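PLP-Dependent L-Arginine Hydroxylase MppP (Streptomyces wadayamensis, PDB 6C9B) oxidises L-arginine with the help of pyridoxal 5'-phosphate, giving 4-hydroxy-2-ketoarginine and 2-ketoarginine as products. Local coordinates at residues S35-I41 with E264-D268; L85-S89 with L251-S255; A179-L185 with A209-V214. All coordinates share one frame; numbering follows the deposited sequence.

Interaction 1 (S35-I41 with E264-D268); sequences SPGQQKI and EFSRD
Ile41 presses its CD1 methyl onto one face of the Phe265 ring where two helices pack side by side: the short helix 36-43, opened by a Ser35–Gln38 capping box, and the long helix 256-291; locally 36-41 runs at 156° to 264-268, nearly antiparallel. This is the tight half. Ile41 CD1 makes a CH-pi contact 4.2 Å from the Phe265 ring centroid, shifted toward the rim, and also lies 3.5 Å from Glu264 O. The other branch, Ile41 CG2, meets Glu264 CB at 3.7 Å. Beside them Gln38 runs obliquely against the ring, its CG 3.5 Å from Phe265 CE2, and Trp223 also meets that ring. With CG anti to the carbonyl carbon (chi1 -68°), the extended Gln38 chain carries its amide back to the helix start, where OE1 accepts from Ser35 N in a nearly straight bond (173°) and Gln38 N donates to Ser35 OG. The looser half is wet. No direct hydrogen bond joins the segments; the Asp268 carboxylate reaches helix 36-43 through solvent. Asp268 OD2 accepts from two waters: one, 2.7 Å from it, also bonds Ser35 OG, and the other, at 2.6 Å, accepts from Gln38 NE2 and donates to Phe265 O.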
# COMPACT_ATOMS: atom_id res chain seq x y z
N SER B 35 -1.74 -18.87 17.70
CA SER B 35 -1.20 -19.86 18.63
C SER B 35 -0.83 -19.18 19.94
O SER B 35 -0.72 -17.95 20.01
CB SER B 35 0.04 -20.53 18.04
OG SER B 35 1.11 -19.59 18.01
N PRO B 36 -0.64 -19.95 21.02
CA PRO B 36 -0.20 -19.32 22.28
C PRO B 36 1.07 -18.50 22.14
O PRO B 36 1.19 -17.43 22.75
CB PRO B 36 0.00 -20.53 23.20
CG PRO B 36 -0.90 -21.58 22.65
CD PRO B 36 -0.88 -21.39 21.17
N GLY B 37 2.04 -18.98 21.37
CA GLY B 37 3.26 -18.23 21.19
C GLY B 37 3.03 -16.93 20.43
O GLY B 37 3.63 -15.90 20.73
N GLN B 38 2.12 -16.96 19.45
CA GLN B 38 1.82 -15.75 18.70
C GLN B 38 1.01 -14.77 19.55
O GLN B 38 1.22 -13.56 19.46
CB GLN B 38 1.07 -16.10 17.40
CG GLN B 38 1.92 -16.85 16.37
CD GLN B 38 1.07 -17.49 15.27
OE1 GLN B 38 -0.13 -17.72 15.43
NE2 GLN B 38 1.72 -17.80 14.14
N GLN B 39 0.13 -15.27 20.42
CA GLN B 39 -0.59 -14.37 21.31
C GLN B 39 0.37 -13.65 22.25
O GLN B 39 0.16 -12.48 22.57
CB GLN B 39 -1.65 -15.13 22.08
CG GLN B 39 -2.46 -14.26 23.06
CD GLN B 39 -3.37 -13.26 22.34
OE1 GLN B 39 -4.19 -13.65 21.51
NE2 GLN B 39 -3.21 -11.98 22.65
N LYS B 40 1.43 -14.34 22.68
CA LYS B 40 2.44 -13.67 23.51
C LYS B 40 3.04 -12.47 22.80
O LYS B 40 3.37 -11.47 23.44
CB LYS B 40 3.55 -14.65 23.90
CG LYS B 40 3.36 -15.31 25.24
CD LYS B 40 4.71 -15.71 25.83
CE LYS B 40 5.54 -14.48 26.24
NZ LYS B 40 6.90 -14.86 26.73
N ILE B 41 3.25 -12.57 21.48
CA ILE B 41 3.74 -11.42 20.71
C ILE B 41 2.73 -10.29 20.76
O ILE B 41 3.06 -9.13 21.01
CB ILE B 41 4.05 -11.83 19.26
CG1 ILE B 41 5.12 -12.92 19.21
CG2 ILE B 41 4.51 -10.61 18.45
CD1 ILE B 41 5.27 -13.61 17.84
N GLU B 264 9.27 -10.93 15.09
CA GLU B 264 8.83 -11.79 16.19
C GLU B 264 8.07 -13.01 15.69
O GLU B 264 8.28 -14.12 16.19
CB GLU B 264 7.98 -10.99 17.17
CG GLU B 264 8.73 -9.86 17.83
CD GLU B 264 9.97 -10.35 18.56
OE1 GLU B 264 9.88 -11.34 19.32
OE2 GLU B 264 11.05 -9.76 18.33
N PHE B 265 7.19 -12.84 14.71
CA PHE B 265 6.45 -13.98 14.17
C PHE B 265 7.40 -14.95 13.48
O PHE B 265 7.21 -16.18 13.55
CB PHE B 265 5.35 -13.50 13.21
CG PHE B 265 4.02 -13.26 13.90
CD1 PHE B 265 3.82 -12.14 14.69
CD2 PHE B 265 2.99 -14.17 13.77
CE1 PHE B 265 2.60 -11.94 15.35
CE2 PHE B 265 1.76 -13.98 14.43
CZ PHE B 265 1.58 -12.87 15.21
N SER B 266 8.43 -14.42 12.81
CA SER B 266 9.43 -15.26 12.17
C SER B 266 10.21 -16.06 13.19
O SER B 266 10.51 -17.23 12.97
CB SER B 266 10.39 -14.42 11.33
OG SER B 266 9.74 -13.88 10.21
N ARG B 267 10.56 -15.44 14.32
CA ARG B 267 11.31 -16.17 15.34
C ARG B 267 10.46 -17.26 15.98
O ARG B 267 10.95 -18.35 16.28
CB ARG B 267 11.85 -15.18 16.38
CG ARG B 267 12.95 -14.29 15.78
CD ARG B 267 13.45 -13.19 16.72
NE ARG B 267 14.62 -12.51 16.14
CZ ARG B 267 15.19 -11.43 16.66
NH1 ARG B 267 14.72 -10.88 17.77
NH2 ARG B 267 16.25 -10.90 16.06
N ASP B 268 9.18 -16.97 16.23
CA ASP B 268 8.27 -17.97 16.76
C ASP B 268 8.13 -19.13 15.78
O ASP B 268 8.08 -20.31 16.19
CB ASP B 268 6.91 -17.33 17.04
CG ASP B 268 5.86 -18.33 17.40
OD1 ASP B 268 5.79 -18.71 18.59
OD2 ASP B 268 5.12 -18.77 16.51
O HOH W 1 3.14 -20.65 16.58
O HOH W 2 4.77 -17.73 14.10

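Interaction 2 (L85-S89 with L251-S255)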
# COMPACT_ATOMS: atom_id res chain seq x y z
N LEU B 85 13.66 -4.05 -0.67
CA LEU B 85 12.78 -2.90 -0.46
C LEU B 85 11.50 -3.39 0.22
O LEU B 85 10.77 -4.21 -0.35
CB LEU B 85 12.44 -2.22 -1.78
CG LEU B 85 13.68 -1.84 -2.59
CD1 LEU B 85 13.25 -1.29 -3.96
CD2 LEU B 85 14.49 -0.84 -1.85
N SER B 86 11.22 -2.87 1.43
CA SER B 86 10.03 -3.29 2.17
C SER B 86 8.85 -2.43 1.73
O SER B 86 8.90 -1.20 1.82
CB SER B 86 10.24 -3.18 3.68
OG SER B 86 11.38 -3.92 4.12
N CYS B 87 7.81 -3.09 1.22
CA CYS B 87 6.62 -2.44 0.67
C CYS B 87 5.42 -2.76 1.55
O CYS B 87 5.43 -3.75 2.29
CB CYS B 87 6.33 -2.92 -0.75
SG CYS B 87 7.77 -2.71 -1.84
N TYR B 88 4.38 -1.94 1.45
CA TYR B 88 3.16 -2.21 2.22
C TYR B 88 2.57 -3.59 1.94
O TYR B 88 1.92 -4.17 2.82
CB TYR B 88 2.09 -1.16 1.92
CG TYR B 88 2.49 0.26 2.17
CD1 TYR B 88 2.87 0.68 3.44
CD2 TYR B 88 2.46 1.20 1.17
CE1 TYR B 88 3.22 2.01 3.69
CE2 TYR B 88 2.78 2.52 1.41
CZ TYR B 88 3.17 2.91 2.67
OH TYR B 88 3.52 4.19 2.93
N SER B 89 2.76 -4.13 0.75
CA SER B 89 2.21 -5.43 0.42
C SER B 89 2.93 -5.94 -0.81
O SER B 89 3.58 -5.17 -1.52
CB SER B 89 0.72 -5.37 0.12
OG SER B 89 0.54 -4.66 -1.11
N LEU B 251 6.61 5.31 -1.56
CA LEU B 251 6.71 5.24 -0.10
C LEU B 251 8.14 5.42 0.38
O LEU B 251 9.11 5.15 -0.35
CB LEU B 251 6.15 3.92 0.46
CG LEU B 251 6.94 2.61 0.29
CD1 LEU B 251 6.50 1.53 1.28
CD2 LEU B 251 6.82 2.05 -1.12
N LEU B 252 8.23 5.90 1.62
CA LEU B 252 9.49 6.04 2.35
C LEU B 252 9.95 4.73 2.99
O LEU B 252 11.15 4.50 3.18
CB LEU B 252 9.29 7.14 3.40
CG LEU B 252 10.47 7.77 4.13
CD1 LEU B 252 11.26 8.66 3.18
CD2 LEU B 252 9.96 8.56 5.35
N GLY B 253 9.02 3.84 3.30
CA GLY B 253 9.32 2.60 3.99
C GLY B 253 8.06 2.17 4.72
O GLY B 253 7.03 2.82 4.63
N VAL B 254 8.16 1.04 5.41
CA VAL B 254 7.01 0.52 6.14
C VAL B 254 7.18 0.82 7.62
O VAL B 254 8.24 1.22 8.08
CB VAL B 254 6.79 -0.98 5.89
CG1 VAL B 254 6.56 -1.24 4.39
CG2 VAL B 254 7.96 -1.77 6.39
N SER B 255 6.11 0.60 8.37
CA SER B 255 6.12 0.91 9.79
C SER B 255 7.15 0.06 10.51
O SER B 255 7.18 -1.17 10.33
CB SER B 255 4.74 0.66 10.39
OG SER B 255 4.81 0.69 11.81
O HOH W 3 5.44 5.26 5.05
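Leu251 and Val254 grip the end of strand 84-87 and the Tyr88 that follows it. Within this chain that strand is an outermost one of the seven-stranded mixed sheet of the PLP-dependent aminotransferase fold, and 251-255 is the loop linking helix 243-250 to helix 256-291.

The CH-pi contact comes first. Leu251 CD1 sits over the centre of the Tyr88 ring, 3.8 Å from the centroid and only 11° off the ring normal. A chi1 of 73° tucks Leu251 CG in between its own N and C, and from there CD1 reaches the ring face. Nearer the backbone, Leu251 CB lies 3.6 Å from Tyr88 OH.

Next is packing of methyls on the strand. Val254 splits its two branches: CG1 lies 3.4 Å from Cys87 C and obliquely beside the Tyr88 ring, whereas CG2 reaches Ser86 CB at 3.8 Å. Gly253, with phi at 155°, takes the chain through a backbone region scarcely accessible to other residues and brings the loop up to the strand.

The polar links run mostly outward. Ser86 OG hydrogen-bonds to Glu61 and His65, and Ser86 O to Tyr247. Ser89, which caps the next helix, makes a weak hydrogen bond through OG to the phosphate of the cofactor-bearing residue at position 221. This is also a dimer seam: Ser255 OG bonds Leu226 O of the second subunit, and Tyr88 packs on Ser89 of that subunit.

No direct hydrogen bond joins the two segments; one water spans them, accepting from Tyr88 OH at 3.1 Å and donating to Gly253 O at 2.9 Å.

Interaction 3 (A179-L185 with A209-V214)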
# COMPACT_ATOMS: atom_id res chain seq x y z
N ALA B 179 19.38 -15.66 -18.45
CA ALA B 179 20.71 -15.06 -18.59
C ALA B 179 21.19 -15.11 -20.03
O ALA B 179 21.80 -14.14 -20.52
CB ALA B 179 21.71 -15.77 -17.70
N GLU B 180 21.03 -16.26 -20.68
CA GLU B 180 21.48 -16.42 -22.06
C GLU B 180 20.78 -15.44 -22.99
O GLU B 180 21.40 -14.95 -23.95
CB GLU B 180 21.24 -17.88 -22.51
CG GLU B 180 21.57 -18.19 -23.98
CD GLU B 180 23.05 -18.17 -24.30
OE1 GLU B 180 23.39 -18.24 -25.50
OE2 GLU B 180 23.88 -18.10 -23.36
N HIS B 181 19.53 -15.09 -22.70
CA HIS B 181 18.74 -14.19 -23.53
C HIS B 181 18.65 -12.75 -23.02
O HIS B 181 18.07 -11.89 -23.70
CB HIS B 181 17.31 -14.74 -23.67
CG HIS B 181 17.22 -15.94 -24.56
ND1 HIS B 181 16.88 -15.85 -25.89
CD2 HIS B 181 17.46 -17.25 -24.31
CE1 HIS B 181 16.90 -17.05 -26.43
NE2 HIS B 181 17.25 -17.92 -25.50
N GLY B 182 19.19 -12.44 -21.84
CA GLY B 182 19.06 -11.10 -21.32
C GLY B 182 17.70 -10.77 -20.75
O GLY B 182 17.37 -9.59 -20.59
N THR B 183 16.91 -11.79 -20.41
CA THR B 183 15.55 -11.66 -19.92
C THR B 183 15.55 -11.49 -18.40
O THR B 183 16.38 -12.07 -17.70
CB THR B 183 14.77 -12.93 -20.29
OG1 THR B 183 15.10 -13.32 -21.63
CG2 THR B 183 13.28 -12.72 -20.20
N VAL B 184 14.59 -10.72 -17.88
CA VAL B 184 14.38 -10.64 -16.43
C VAL B 184 13.61 -11.87 -15.97
O VAL B 184 12.56 -12.19 -16.53
CB VAL B 184 13.60 -9.36 -16.05
CG1 VAL B 184 13.34 -9.34 -14.56
CG2 VAL B 184 14.36 -8.09 -16.46
N LEU B 185 14.11 -12.55 -14.94
CA LEU B 185 13.35 -13.61 -14.28
C LEU B 185 12.76 -13.02 -12.99
O LEU B 185 13.50 -12.57 -12.13
CB LEU B 185 14.23 -14.82 -13.96
CG LEU B 185 13.55 -16.00 -13.26
CD1 LEU B 185 12.31 -16.43 -13.97
CD2 LEU B 185 14.54 -17.14 -13.17
N ALA B 209 23.39 -18.31 -11.58
CA ALA B 209 23.05 -18.27 -13.00
C ALA B 209 23.39 -16.91 -13.61
O ALA B 209 23.70 -16.83 -14.80
CB ALA B 209 21.56 -18.58 -13.20
N GLY B 210 23.33 -15.85 -12.80
CA GLY B 210 23.74 -14.55 -13.29
C GLY B 210 22.76 -13.87 -14.21
O GLY B 210 23.17 -13.03 -15.02
N CYS B 211 21.49 -14.24 -14.15
CA CYS B 211 20.47 -13.50 -14.87
C CYS B 211 20.05 -12.25 -14.09
O CYS B 211 20.38 -12.07 -12.91
CB CYS B 211 19.26 -14.39 -15.12
SG CYS B 211 18.43 -14.94 -13.58
N ARG B 212 19.38 -11.35 -14.79
CA ARG B 212 18.67 -10.27 -14.14
C ARG B 212 17.46 -10.87 -13.45
O ARG B 212 16.76 -11.67 -14.06
CB ARG B 212 18.21 -9.22 -15.14
CG ARG B 212 19.35 -8.61 -15.96
CD ARG B 212 18.79 -8.01 -17.25
NE ARG B 212 17.94 -6.85 -17.00
CZ ARG B 212 17.00 -6.42 -17.83
NH1 ARG B 212 16.78 -7.04 -18.98
NH2 ARG B 212 16.26 -5.37 -17.53
N TRP B 213 17.23 -10.49 -12.19
CA TRP B 213 16.14 -11.12 -11.47
C TRP B 213 15.51 -10.19 -10.45
O TRP B 213 16.11 -9.24 -9.96
CB TRP B 213 16.59 -12.42 -10.75
CG TRP B 213 17.75 -12.27 -9.80
CD1 TRP B 213 19.07 -12.55 -10.08
CD2 TRP B 213 17.73 -11.82 -8.43
NE1 TRP B 213 19.85 -12.29 -8.99
CE2 TRP B 213 19.07 -11.84 -7.97
CE3 TRP B 213 16.72 -11.38 -7.56
CZ2 TRP B 213 19.42 -11.45 -6.67
CZ3 TRP B 213 17.08 -10.98 -6.27
CH2 TRP B 213 18.42 -11.03 -5.84
N VAL B 214 14.26 -10.51 -10.13
CA VAL B 214 13.50 -9.85 -9.08
C VAL B 214 12.73 -10.93 -8.36
O VAL B 214 12.18 -11.82 -9.01
CB VAL B 214 12.53 -8.79 -9.64
CG1 VAL B 214 11.61 -8.26 -8.54
CG2 VAL B 214 13.28 -7.67 -10.25
O HOH W 4 19.16 -11.91 -17.63
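Arg212 offers one face of its guanidinium to Val184, whose CG2 methyl sits over the centre, 3.4 Å from Arg212 CZ. At the edge, nearly in the guanidinium plane, lies Gly182 O, taking a bent hydrogen bond (143°) from Arg212 NH1 at 3.1 Å. The bend at chi3 (67°) brings the group back across the neighbouring strand, and NH2 has its own acceptor in Ile239 O. The Trp213 ring goes the other way, leading off to Leu206 and Gln207 of helix 202-209 and to Val234; of this side chain, Trp213 CB stays near, 3.4 Å from Leu185 O. Two backbone bonds zip the parallel strands: Leu185 N to Arg212 O (2.9 Å, 173°) and Val214 N to Leu185 O (3.0 Å). Just before that register a water spans the gap, donating to Thr183 O and accepting from Arg212 N. Farther out, Ala179 CB touches Cys211 CB at 3.8 Å, near the Schellman turn whose Gly182, with positive phi, ends helix 168-181. Strands 184-188 and 212-218, joined through helix 202-209, form a beta-alpha-beta unit in the central sheet of the aminotransferase fold.

In the fold
Interactions 2 and 3 both reach the seven-stranded sheet, 2 at its outermost strand 84-87 and 3 between two neighbouring parallel strands, with nearest atoms about 8 Å apart. All three have bridging water, but only interaction 3 has direct hydrogen bonds between its segments, two from strand pairing and one from an arginine side chain; the other two rest on apolar contacts, each with a methyl over an aromatic face. Interaction 2 is the buried one and lies at the subunit interface, whereas 1 and 3 are partly buried and touch no other chain. Interactions 1 and 2 share helix 256-291: the loop of 2 leads into it, and 1 packs against it farther along, centres 22 Å apart.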